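Local coordinates for protein interferon (Danio rerio, PDB 3PIV) that probably acts as a secreted type I interferon cytokine that binds a cell-surface receptor and signals antiviral defence, at residues 47-52 with 101-106; 70-75 with 135-140; 8-13 with 90-95; 59-64 with 114-119. One frame throughout, in Å; residues are numbered along the deposited sequence.

Contact 1: residues 47-52 with 101-106; sequences KVEDQV and ARYAKP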
# COMPACT_ATOMS: atom_id res chain seq x y z
N LYS A 47 -14.10 12.26 -4.02
CA LYS A 47 -13.73 12.96 -5.26
C LYS A 47 -12.38 12.48 -5.76
O LYS A 47 -11.59 11.92 -4.99
CB LYS A 47 -13.69 14.48 -5.01
CG LYS A 47 -14.99 15.02 -4.43
CD LYS A 47 -14.96 16.53 -4.30
CE LYS A 47 -16.37 17.08 -4.03
NZ LYS A 47 -16.99 16.48 -2.83
N VAL A 48 -12.10 12.72 -7.04
CA VAL A 48 -10.89 12.23 -7.67
C VAL A 48 -9.60 12.78 -7.03
O VAL A 48 -8.66 12.03 -6.79
CB VAL A 48 -10.89 12.46 -9.20
CG1 VAL A 48 -11.37 13.85 -9.51
CG2 VAL A 48 -9.50 12.22 -9.79
N GLU A 49 -9.58 14.07 -6.72
CA GLU A 49 -8.40 14.67 -6.11
C GLU A 49 -8.04 13.95 -4.83
O GLU A 49 -6.86 13.71 -4.54
CB GLU A 49 -8.63 16.16 -5.83
CG GLU A 49 -8.81 17.00 -7.08
CD GLU A 49 -8.39 18.45 -6.87
OE1 GLU A 49 -8.09 18.84 -5.72
OE2 GLU A 49 -8.37 19.21 -7.87
N ASP A 50 -9.06 13.60 -4.06
CA ASP A 50 -8.87 12.90 -2.80
C ASP A 50 -8.42 11.47 -3.03
O ASP A 50 -7.61 10.92 -2.28
CB ASP A 50 -10.15 12.94 -1.98
CG ASP A 50 -10.47 14.32 -1.49
OD1 ASP A 50 -9.56 14.96 -0.93
OD2 ASP A 50 -11.61 14.78 -1.68
N GLN A 51 -8.94 10.86 -4.09
CA GLN A 51 -8.56 9.48 -4.40
C GLN A 51 -7.06 9.38 -4.71
O GLN A 51 -6.38 8.48 -4.21
CB GLN A 51 -9.42 8.92 -5.54
CG GLN A 51 -10.88 8.71 -5.12
CD GLN A 51 -11.78 8.29 -6.28
OE1 GLN A 51 -11.68 8.82 -7.39
NE2 GLN A 51 -12.66 7.33 -6.02
N VAL A 52 -6.57 10.29 -5.54
CA VAL A 52 -5.17 10.31 -5.93
C VAL A 52 -4.25 10.62 -4.76
O VAL A 52 -3.20 10.00 -4.61
CB VAL A 52 -4.93 11.33 -7.04
CG1 VAL A 52 -3.43 11.43 -7.37
CG2 VAL A 52 -5.75 10.96 -8.29
N ALA A 101 0.57 17.78 -6.49
CA ALA A 101 1.15 19.12 -6.44
C ALA A 101 0.19 20.19 -7.00
O ALA A 101 0.24 21.35 -6.59
CB ALA A 101 2.49 19.14 -7.18
N ARG A 102 -0.69 19.80 -7.91
CA ARG A 102 -1.64 20.76 -8.51
C ARG A 102 -2.85 21.08 -7.64
O ARG A 102 -3.52 22.08 -7.86
CB ARG A 102 -2.13 20.24 -9.86
CG ARG A 102 -1.02 19.99 -10.86
CD ARG A 102 -1.56 19.34 -12.11
NE ARG A 102 -0.48 18.78 -12.90
CZ ARG A 102 -0.60 17.69 -13.65
NH1 ARG A 102 -1.76 17.05 -13.71
NH2 ARG A 102 0.44 17.24 -14.34
N TYR A 103 -3.14 20.23 -6.66
CA TYR A 103 -4.36 20.39 -5.88
C TYR A 103 -4.24 21.43 -4.78
O TYR A 103 -3.15 21.70 -4.28
CB TYR A 103 -4.78 19.05 -5.27
CG TYR A 103 -4.90 17.93 -6.28
CD1 TYR A 103 -5.22 18.19 -7.61
CD2 TYR A 103 -4.70 16.61 -5.90
CE1 TYR A 103 -5.33 17.16 -8.53
CE2 TYR A 103 -4.81 15.58 -6.81
CZ TYR A 103 -5.12 15.86 -8.12
OH TYR A 103 -5.23 14.82 -9.01
N ALA A 104 -5.37 22.01 -4.40
CA ALA A 104 -5.43 22.93 -3.27
C ALA A 104 -5.16 22.18 -1.97
O ALA A 104 -5.82 21.18 -1.68
CB ALA A 104 -6.79 23.60 -3.20
N LYS A 105 -4.20 22.65 -1.20
CA LYS A 105 -3.84 22.01 0.06
C LYS A 105 -4.72 22.59 1.17
O LYS A 105 -4.51 23.72 1.60
CB LYS A 105 -2.35 22.17 0.34
CG LYS A 105 -1.46 21.56 -0.76
CD LYS A 105 0.03 21.68 -0.45
CE LYS A 105 0.86 20.88 -1.46
NZ LYS A 105 0.30 19.51 -1.65
N PRO A 106 -5.69 21.78 1.64
CA PRO A 106 -6.97 22.17 2.27
C PRO A 106 -6.97 22.65 3.72
O PRO A 106 -5.93 22.80 4.37
CB PRO A 106 -7.77 20.88 2.19
CG PRO A 106 -6.71 19.83 2.49
CD PRO A 106 -5.47 20.33 1.76
O HOH W 1 -7.78 21.35 -6.16

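Contact 2: residues 70-75 with 135-140; sequences EHMNSV and EAWEQI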
# COMPACT_ATOMS: atom_id res chain seq x y z
N GLU A 70 16.42 -5.21 7.16
CA GLU A 70 17.06 -5.36 8.47
C GLU A 70 16.19 -6.11 9.49
O GLU A 70 16.71 -6.56 10.51
CB GLU A 70 17.48 -3.99 9.02
CG GLU A 70 16.37 -3.14 9.63
CD GLU A 70 15.65 -2.24 8.63
OE1 GLU A 70 15.39 -2.67 7.48
OE2 GLU A 70 15.33 -1.09 8.99
N HIS A 71 14.90 -6.28 9.20
CA HIS A 71 13.97 -6.98 10.09
C HIS A 71 13.33 -8.21 9.47
O HIS A 71 12.26 -8.64 9.91
CB HIS A 71 12.83 -6.06 10.56
CG HIS A 71 13.30 -4.89 11.36
ND1 HIS A 71 13.07 -3.59 10.97
CD2 HIS A 71 14.01 -4.82 12.51
CE1 HIS A 71 13.60 -2.77 11.86
NE2 HIS A 71 14.18 -3.49 12.80
N MET A 72 13.96 -8.77 8.45
CA MET A 72 13.36 -9.86 7.70
C MET A 72 14.15 -11.17 7.72
O MET A 72 13.95 -12.02 6.86
CB MET A 72 13.11 -9.41 6.25
CG MET A 72 11.98 -8.39 6.12
SD MET A 72 11.83 -7.71 4.47
CE MET A 72 10.22 -6.93 4.58
N ASN A 73 15.05 -11.33 8.70
CA ASN A 73 15.75 -12.61 8.88
C ASN A 73 14.80 -13.77 8.95
O ASN A 73 15.10 -14.84 8.43
CB ASN A 73 16.53 -12.64 10.18
CG ASN A 73 17.89 -12.04 10.05
OD1 ASN A 73 18.34 -11.68 8.96
ND2 ASN A 73 18.57 -11.92 11.18
N SER A 74 13.68 -13.56 9.63
CA SER A 74 12.73 -14.63 9.91
C SER A 74 11.95 -15.07 8.67
O SER A 74 11.28 -16.10 8.70
CB SER A 74 11.77 -14.23 11.02
OG SER A 74 12.48 -13.80 12.18
N VAL A 75 12.01 -14.29 7.60
CA VAL A 75 11.40 -14.72 6.34
C VAL A 75 12.43 -15.03 5.28
O VAL A 75 13.52 -14.47 5.25
CB VAL A 75 10.39 -13.70 5.74
CG1 VAL A 75 9.16 -13.59 6.62
CG2 VAL A 75 11.07 -12.35 5.47
N GLU A 135 5.35 -15.26 10.71
CA GLU A 135 3.89 -15.12 10.59
C GLU A 135 3.43 -13.68 10.77
O GLU A 135 2.41 -13.29 10.22
CB GLU A 135 3.13 -16.06 11.54
CG GLU A 135 2.16 -17.05 10.84
CD GLU A 135 1.48 -16.52 9.54
OE1 GLU A 135 0.79 -15.47 9.56
OE2 GLU A 135 1.63 -17.20 8.49
N ALA A 136 4.17 -12.88 11.54
CA ALA A 136 3.88 -11.45 11.59
C ALA A 136 4.12 -10.84 10.21
O ALA A 136 3.27 -10.11 9.70
CB ALA A 136 4.72 -10.74 12.64
N TRP A 137 5.26 -11.15 9.60
CA TRP A 137 5.54 -10.68 8.24
C TRP A 137 4.50 -11.20 7.23
O TRP A 137 4.07 -10.46 6.35
CB TRP A 137 6.96 -11.04 7.80
CG TRP A 137 7.98 -9.98 8.17
CD1 TRP A 137 9.09 -10.14 8.96
CD2 TRP A 137 7.97 -8.60 7.77
NE1 TRP A 137 9.77 -8.95 9.07
CE2 TRP A 137 9.11 -7.99 8.35
CE3 TRP A 137 7.12 -7.82 6.98
CZ2 TRP A 137 9.40 -6.63 8.16
CZ3 TRP A 137 7.41 -6.47 6.80
CH2 TRP A 137 8.55 -5.90 7.38
N GLU A 138 4.07 -12.44 7.37
CA GLU A 138 3.11 -13.01 6.45
C GLU A 138 1.73 -12.37 6.59
O GLU A 138 1.00 -12.24 5.60
CB GLU A 138 3.04 -14.53 6.60
CG GLU A 138 4.29 -15.23 6.12
CD GLU A 138 4.49 -15.12 4.61
OE1 GLU A 138 3.55 -14.70 3.90
OE2 GLU A 138 5.59 -15.48 4.13
N GLN A 139 1.39 -11.94 7.79
CA GLN A 139 0.18 -11.15 7.96
C GLN A 139 0.33 -9.82 7.22
O GLN A 139 -0.55 -9.44 6.46
CB GLN A 139 -0.13 -10.89 9.43
CG GLN A 139 -0.70 -12.10 10.12
CD GLN A 139 -1.93 -12.62 9.40
OE1 GLN A 139 -2.98 -11.97 9.40
NE2 GLN A 139 -1.81 -13.80 8.79
N ILE A 140 1.45 -9.13 7.42
CA ILE A 140 1.67 -7.87 6.73
C ILE A 140 1.56 -8.06 5.21
O ILE A 140 0.88 -7.29 4.52
CB ILE A 140 3.02 -7.20 7.12
CG1 ILE A 140 2.83 -6.30 8.35
CG2 ILE A 140 3.56 -6.35 5.98
CD1 ILE A 140 2.01 -6.88 9.46

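Contact 3: residues 8-13 with 90-95; sequences GRYRII and HRKSSD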
# COMPACT_ATOMS: atom_id res chain seq x y z
N GLY A 8 -3.58 6.30 -15.58
CA GLY A 8 -3.73 5.47 -16.76
C GLY A 8 -2.89 4.22 -16.67
O GLY A 8 -1.75 4.26 -16.22
N ARG A 9 -3.46 3.11 -17.12
CA ARG A 9 -2.74 1.84 -17.13
C ARG A 9 -2.37 1.38 -15.71
O ARG A 9 -1.43 0.60 -15.53
CB ARG A 9 -1.51 1.94 -18.02
CG ARG A 9 -1.84 1.97 -19.52
CD ARG A 9 -0.61 2.27 -20.39
NE ARG A 9 0.40 1.21 -20.36
CZ ARG A 9 1.62 1.35 -19.85
NH1 ARG A 9 2.00 2.51 -19.34
NH2 ARG A 9 2.47 0.32 -19.87
N TYR A 10 -3.13 1.85 -14.72
CA TYR A 10 -2.85 1.53 -13.33
C TYR A 10 -2.95 0.03 -13.07
O TYR A 10 -2.25 -0.51 -12.22
CB TYR A 10 -3.80 2.29 -12.39
CG TYR A 10 -3.31 2.34 -10.96
CD1 TYR A 10 -2.63 3.45 -10.48
CD2 TYR A 10 -3.51 1.26 -10.10
CE1 TYR A 10 -2.18 3.50 -9.17
CE2 TYR A 10 -3.06 1.30 -8.79
CZ TYR A 10 -2.39 2.42 -8.33
OH TYR A 10 -1.93 2.47 -7.04
N ARG A 11 -3.82 -0.63 -13.82
CA ARG A 11 -4.01 -2.07 -13.70
C ARG A 11 -2.67 -2.75 -13.89
O ARG A 11 -2.38 -3.77 -13.28
CB ARG A 11 -5.05 -2.55 -14.72
CG ARG A 11 -5.34 -4.04 -14.67
CD ARG A 11 -5.92 -4.46 -13.32
NE ARG A 11 -5.96 -5.91 -13.19
CZ ARG A 11 -6.38 -6.58 -12.11
NH1 ARG A 11 -6.80 -5.93 -11.03
NH2 ARG A 11 -6.36 -7.91 -12.12
N ILE A 12 -1.82 -2.15 -14.71
CA ILE A 12 -0.47 -2.66 -14.91
C ILE A 12 0.36 -2.67 -13.62
O ILE A 12 1.08 -3.63 -13.34
CB ILE A 12 0.27 -1.84 -15.97
CG1 ILE A 12 -0.44 -1.95 -17.32
CG2 ILE A 12 1.73 -2.26 -16.05
CD1 ILE A 12 -0.76 -3.35 -17.71
N ILE A 13 0.27 -1.59 -12.85
CA ILE A 13 0.97 -1.49 -11.57
C ILE A 13 0.42 -2.55 -10.64
O ILE A 13 1.17 -3.23 -9.94
CB ILE A 13 0.73 -0.12 -10.89
CG1 ILE A 13 1.33 1.01 -11.73
CG2 ILE A 13 1.31 -0.11 -9.49
CD1 ILE A 13 2.65 0.66 -12.39
N HIS A 90 7.19 2.87 -6.08
CA HIS A 90 7.73 4.22 -5.86
C HIS A 90 7.62 5.04 -7.13
O HIS A 90 7.35 6.23 -7.08
CB HIS A 90 9.20 4.21 -5.39
CG HIS A 90 9.82 5.58 -5.44
ND1 HIS A 90 9.48 6.58 -4.56
CD2 HIS A 90 10.74 6.11 -6.28
CE1 HIS A 90 10.16 7.68 -4.85
NE2 HIS A 90 10.93 7.42 -5.89
N ARG A 91 7.84 4.39 -8.27
CA ARG A 91 7.72 5.07 -9.55
C ARG A 91 6.29 5.56 -9.85
O ARG A 91 6.11 6.67 -10.30
CB ARG A 91 8.20 4.17 -10.68
CG ARG A 91 9.65 3.76 -10.57
CD ARG A 91 9.97 2.71 -11.63
NE ARG A 91 11.09 1.87 -11.23
CZ ARG A 91 11.10 0.54 -11.32
NH1 ARG A 91 10.04 -0.10 -11.81
NH2 ARG A 91 12.18 -0.14 -10.93
N LYS A 92 5.29 4.72 -9.60
CA LYS A 92 3.91 5.14 -9.80
C LYS A 92 3.59 6.25 -8.82
O LYS A 92 3.00 7.27 -9.18
CB LYS A 92 2.94 3.98 -9.61
CG LYS A 92 1.47 4.42 -9.68
CD LYS A 92 1.24 5.38 -10.84
CE LYS A 92 1.07 4.66 -12.17
NZ LYS A 92 -0.18 3.87 -12.17
N SER A 93 4.01 6.07 -7.58
CA SER A 93 3.74 7.08 -6.57
C SER A 93 4.37 8.42 -6.96
O SER A 93 3.72 9.45 -6.90
CB SER A 93 4.25 6.62 -5.21
OG SER A 93 3.98 7.61 -4.24
N SER A 94 5.63 8.39 -7.36
CA SER A 94 6.29 9.61 -7.80
C SER A 94 5.57 10.31 -8.99
O SER A 94 5.55 11.52 -9.07
CB SER A 94 7.75 9.33 -8.15
OG SER A 94 8.28 10.42 -8.86
N ASP A 95 5.00 9.53 -9.91
CA ASP A 95 4.19 10.12 -10.98
C ASP A 95 2.91 10.80 -10.46
O ASP A 95 2.60 11.92 -10.85
CB ASP A 95 3.83 9.08 -12.04
CG ASP A 95 5.06 8.55 -12.77
OD1 ASP A 95 6.13 9.17 -12.66
OD2 ASP A 95 4.95 7.51 -13.46

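Contact 4: residues 59-64 with 114-119; sequences LDHIIH and IRIKRH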
# COMPACT_ATOMS: atom_id res chain seq x y z
N LEU A 59 0.51 4.24 -1.11
CA LEU A 59 1.68 3.69 -1.78
C LEU A 59 2.92 3.96 -0.92
O LEU A 59 3.76 3.09 -0.72
CB LEU A 59 1.87 4.33 -3.17
CG LEU A 59 0.93 3.86 -4.30
CD1 LEU A 59 1.06 4.81 -5.46
CD2 LEU A 59 1.23 2.42 -4.76
N ASP A 60 3.01 5.16 -0.40
CA ASP A 60 4.21 5.54 0.32
C ASP A 60 4.30 4.77 1.63
O ASP A 60 5.39 4.40 2.05
CB ASP A 60 4.28 7.04 0.55
CG ASP A 60 4.68 7.82 -0.71
OD1 ASP A 60 5.02 7.23 -1.74
OD2 ASP A 60 4.63 9.07 -0.65
N HIS A 61 3.14 4.49 2.24
CA HIS A 61 3.09 3.74 3.48
C HIS A 61 3.51 2.30 3.26
O HIS A 61 4.23 1.72 4.06
CB HIS A 61 1.68 3.78 4.10
CG HIS A 61 1.43 5.00 4.93
ND1 HIS A 61 0.33 5.82 4.74
CD2 HIS A 61 2.15 5.57 5.92
CE1 HIS A 61 0.38 6.82 5.60
NE2 HIS A 61 1.49 6.71 6.31
N ILE A 62 3.03 1.71 2.17
CA ILE A 62 3.41 0.34 1.84
C ILE A 62 4.91 0.27 1.57
O ILE A 62 5.59 -0.63 2.05
CB ILE A 62 2.64 -0.17 0.61
CG1 ILE A 62 1.15 -0.36 0.95
CG2 ILE A 62 3.25 -1.46 0.10
CD1 ILE A 62 0.25 -0.63 -0.27
N ILE A 63 5.44 1.21 0.79
CA ILE A 63 6.87 1.23 0.53
C ILE A 63 7.64 1.25 1.85
O ILE A 63 8.55 0.47 2.07
CB ILE A 63 7.28 2.43 -0.35
CG1 ILE A 63 6.71 2.26 -1.76
CG2 ILE A 63 8.79 2.57 -0.37
CD1 ILE A 63 6.34 3.56 -2.44
N HIS A 64 7.21 2.13 2.74
CA HIS A 64 7.91 2.31 4.00
C HIS A 64 7.84 1.08 4.88
O HIS A 64 8.83 0.71 5.54
CB HIS A 64 7.36 3.55 4.71
CG HIS A 64 7.64 4.82 3.97
ND1 HIS A 64 6.88 5.95 4.11
CD2 HIS A 64 8.62 5.12 3.08
CE1 HIS A 64 7.37 6.91 3.33
NE2 HIS A 64 8.42 6.43 2.70
N ILE A 114 -5.25 10.68 8.17
CA ILE A 114 -5.19 10.26 9.56
C ILE A 114 -5.47 8.76 9.74
O ILE A 114 -4.71 8.05 10.40
CB ILE A 114 -6.18 11.09 10.42
CG1 ILE A 114 -5.82 12.59 10.33
CG2 ILE A 114 -6.17 10.58 11.85
CD1 ILE A 114 -6.77 13.54 11.04
N ARG A 115 -6.56 8.27 9.15
CA ARG A 115 -6.96 6.88 9.30
C ARG A 115 -5.96 5.92 8.65
O ARG A 115 -5.58 4.93 9.27
CB ARG A 115 -8.37 6.65 8.74
CG ARG A 115 -9.42 7.57 9.37
CD ARG A 115 -10.79 7.47 8.67
NE ARG A 115 -11.37 6.13 8.75
CZ ARG A 115 -12.58 5.80 8.32
NH1 ARG A 115 -13.35 6.71 7.77
NH2 ARG A 115 -13.02 4.56 8.44
N ILE A 116 -5.53 6.21 7.42
CA ILE A 116 -4.57 5.34 6.76
C ILE A 116 -3.24 5.28 7.52
O ILE A 116 -2.64 4.21 7.67
CB ILE A 116 -4.35 5.69 5.25
CG1 ILE A 116 -3.68 4.52 4.52
CG2 ILE A 116 -3.52 6.98 5.08
CD1 ILE A 116 -4.47 3.23 4.53
N LYS A 117 -2.74 6.40 8.01
CA LYS A 117 -1.56 6.41 8.84
C LYS A 117 -1.78 5.55 10.06
O LYS A 117 -1.01 4.72 10.38
CB LYS A 117 -1.22 7.79 9.28
CG LYS A 117 0.05 7.86 10.02
CD LYS A 117 0.39 9.21 10.49
CE LYS A 117 1.87 9.48 10.38
NZ LYS A 117 2.34 10.63 11.19
N ARG A 118 -2.90 5.77 10.71
CA ARG A 118 -3.27 4.99 11.88
C ARG A 118 -3.23 3.48 11.59
O ARG A 118 -2.74 2.68 12.40
CB ARG A 118 -4.67 5.43 12.32
CG ARG A 118 -5.16 4.87 13.63
CD ARG A 118 -6.56 5.44 13.94
NE ARG A 118 -6.50 6.82 14.42
CZ ARG A 118 -7.37 7.77 14.09
NH1 ARG A 118 -8.37 7.51 13.26
NH2 ARG A 118 -7.24 8.98 14.60
N HIS A 119 -3.75 3.07 10.44
CA HIS A 119 -3.70 1.66 10.08
C HIS A 119 -2.26 1.15 9.91
O HIS A 119 -1.90 0.09 10.41
CB HIS A 119 -4.54 1.40 8.83
CG HIS A 119 -4.23 0.10 8.16
ND1 HIS A 119 -4.48 -1.12 8.74
CD2 HIS A 119 -3.68 -0.16 6.95
CE1 HIS A 119 -4.11 -2.08 7.91
NE2 HIS A 119 -3.61 -1.53 6.83

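Contact 1: residues 47-52 with 101-106
Glu-49 and Tyr-103 mark the closest approach of the two backbones, with 7.0 Å between their CA atoms. Residues 48-52 form the first turn of helix 48-66, whereas 103-106 belong to the irregular chain that follows helix 79-101, so a loop lies against a helix start. Glu-49 lies over one face of the Tyr-103 ring. CG of Glu-49 stands 3.8 Å from the ring centroid in a CH-pi contact, only 12° off the normal. Beyond CG the chain is extended, which carries the carboxylate across the same face, stacked on the ring with the two planes 20° apart. One water joins the segments: it donates to Glu-49 OE1 at 2.6 Å and accepts from the backbone N of Ala-104. Val-52, one turn further along the helix, brings its CB to 4.3 Å from Tyr-103 CE2, near the ring plane. Glutamate suits this place because its methylenes pack on the aromatic face while OE1 takes a water hydrogen bond; an acidic group is also probably favoured in a first helical turn. Tyr-103 further touches Cys-4, which is disulfide-bonded to Cys-99. The contact lays the loop between helices 79-101 and 111-129 on the start of helix 48-66, within the helical bundle of a type I interferon.

Contact 2: residues 70-75 with 135-140
The Trp-137 indole meets Met-72 over one face and the backbone O of His-71 at its edge. CE of Met-72 sits 3.6 Å from the centroid of the six-membered ring in a CH-pi contact, nearest to CH2. SD, set obliquely 4.8 Å from that centroid, makes this also a Met-aromatic contact. In the ring plane, NE1 donates to His-71 O at 2.6 Å with an N-H...O angle of 159°; the nitrogen approaches from above the carbonyl plane. This bond satisfies the polar group of an otherwise apolar, buried ring and fixes its rotation. The carbonyl belongs to a loop between helices 48-66 and 79-101 of the interferon bundle, which makes a type I beta turn from Met-72 to Val-75. Val-75 sends CG1 to within 3.6 Å of Trp-137 CB. Its CG1 is anti to the carbonyl carbon (chi1 -68°), which directs that methyl at the root of the indole. Methionine suits the face because its unbranched chain, extended beyond CG, lays CG near Trp-137 CE2 and CE over the six-membered ring. His-71 turns its own ring elsewhere, to stack with Tyr-132, while Trp-137 also touches Leu-127 of helix 111-129.

Contact 3: residues 8-13 with 90-95
Lys-92 reaches from helix 79-101 to Tyr-10 and Ile-13 at the start of helix 10-23, and the tight part of this contact is gathered round its one side chain. The two segments come nearest at Ile-13 and Lys-92, whose CA atoms are 7.5 Å apart. Rather than stretching out, the lysine curls: CG is anti to the backbone N, and bends at chi2, chi3 and chi4 shorten the chain's reach, leaving NZ beside Tyr-10 and Ile-13. NZ lies obliquely to the Tyr-10 ring, 3.0 Å from CD1 of that residue, a contact shorter than packing usually allows, so its exact length is doubtful. Ile-13 CG1 supports the same chain, lying 3.3 Å from NZ and 3.7 Å from CE. The aliphatic part also rests on the aromatic ring, with Lys-92 CG 3.8 Å from Tyr-10 CE1. A lysine can serve here because its methylenes fill apolar surroundings, while its buried amino group has a weak hydrogen bond to the carbonyl of Trp-6, just before the segment.

Toward Gly-8 the contact is looser. Gly-8 O stays 4.4 Å from Lys-92 NZ, and no hydrogen bond spans the two segments. The side toward exposed Arg-9 and Ile-12 makes no contact with 90-95. On the inner side the Tyr-10 ring runs on into the bundle core, where it packs on Leu-55 and Leu-59 of helix 48-66 and on Met-151 and Ala-155 of helix 134-158. Ile-13 instead adds contacts to Ile-88 and Leu-89 of helix 79-101.

Contact 4: residues 59-64 with 114-119
His-61 projects from helix 48-66 toward Ile-116 and Lys-117 of helix 111-129, and it is the one residue of 59-64 that bridges the gap. The CA atoms of His-61 and Lys-117 are the nearest pair, 7.6 Å apart, a spacing that a single imidazole can fill. The bond from CA to CB already points at the other helix, and CG stands anti to the carbonyl carbon (chi1 -84°), which continues the reach. CB, CG and CD2 have no close partner across the contact; it begins at ND1, which comes to 4.0 Å from Ile-116 CG2. CE1, at the far end, meets both partners: Ile-116 CG2 at 3.9 Å and the backbone CA of Lys-117 at 3.8 Å. NE2 lies 4.0 Å from Lys-117 CA and slightly farther from its CG.

Ile-116 gives a branched, apolar surface whose CG2 approaches the ring obliquely, and the residue also packs on Leu-39 of helix 37-44. Lys-117 offers its CA, CB and CG, the side chain crossing that of His-61 at about a right angle before its exposed end leads away. Phe-120, one turn further along helix 111-129, meets the His-61 ring with nearly parallel planes.

A bound nickel ion lies about 3 Å from the nearest atom of the His-61 side chain. No hydrogen bond links the segments, so the join is one of van der Waals packing. With the metal beside the ring, and Lys-117 NZ 6.3 Å from His-61 NE2, the surroundings would probably favour a neutral imidazole.

The four contacts lie along the length of one all-helical interferon domain. Along the chain the first segments come in the order 3, 1, 4, 2, and the second segments follow in the same order, so every pair interleaves. Contacts 1 and 2 lie on opposite sides of the chain's centre, 34 Å apart between centres, and each sets an interhelical loop against a helix; contacts 3 and 4 join helix to helix between them. Contacts 1 and 4 share helix 48-66, with centres 17 Å apart. Contacts 3 and 4 touch directly: Ser-93 OG lies 2.7 Å from Asp-60 OD1, a probable hydrogen bond. The contacts thus sample both ends and the middle of one bundle.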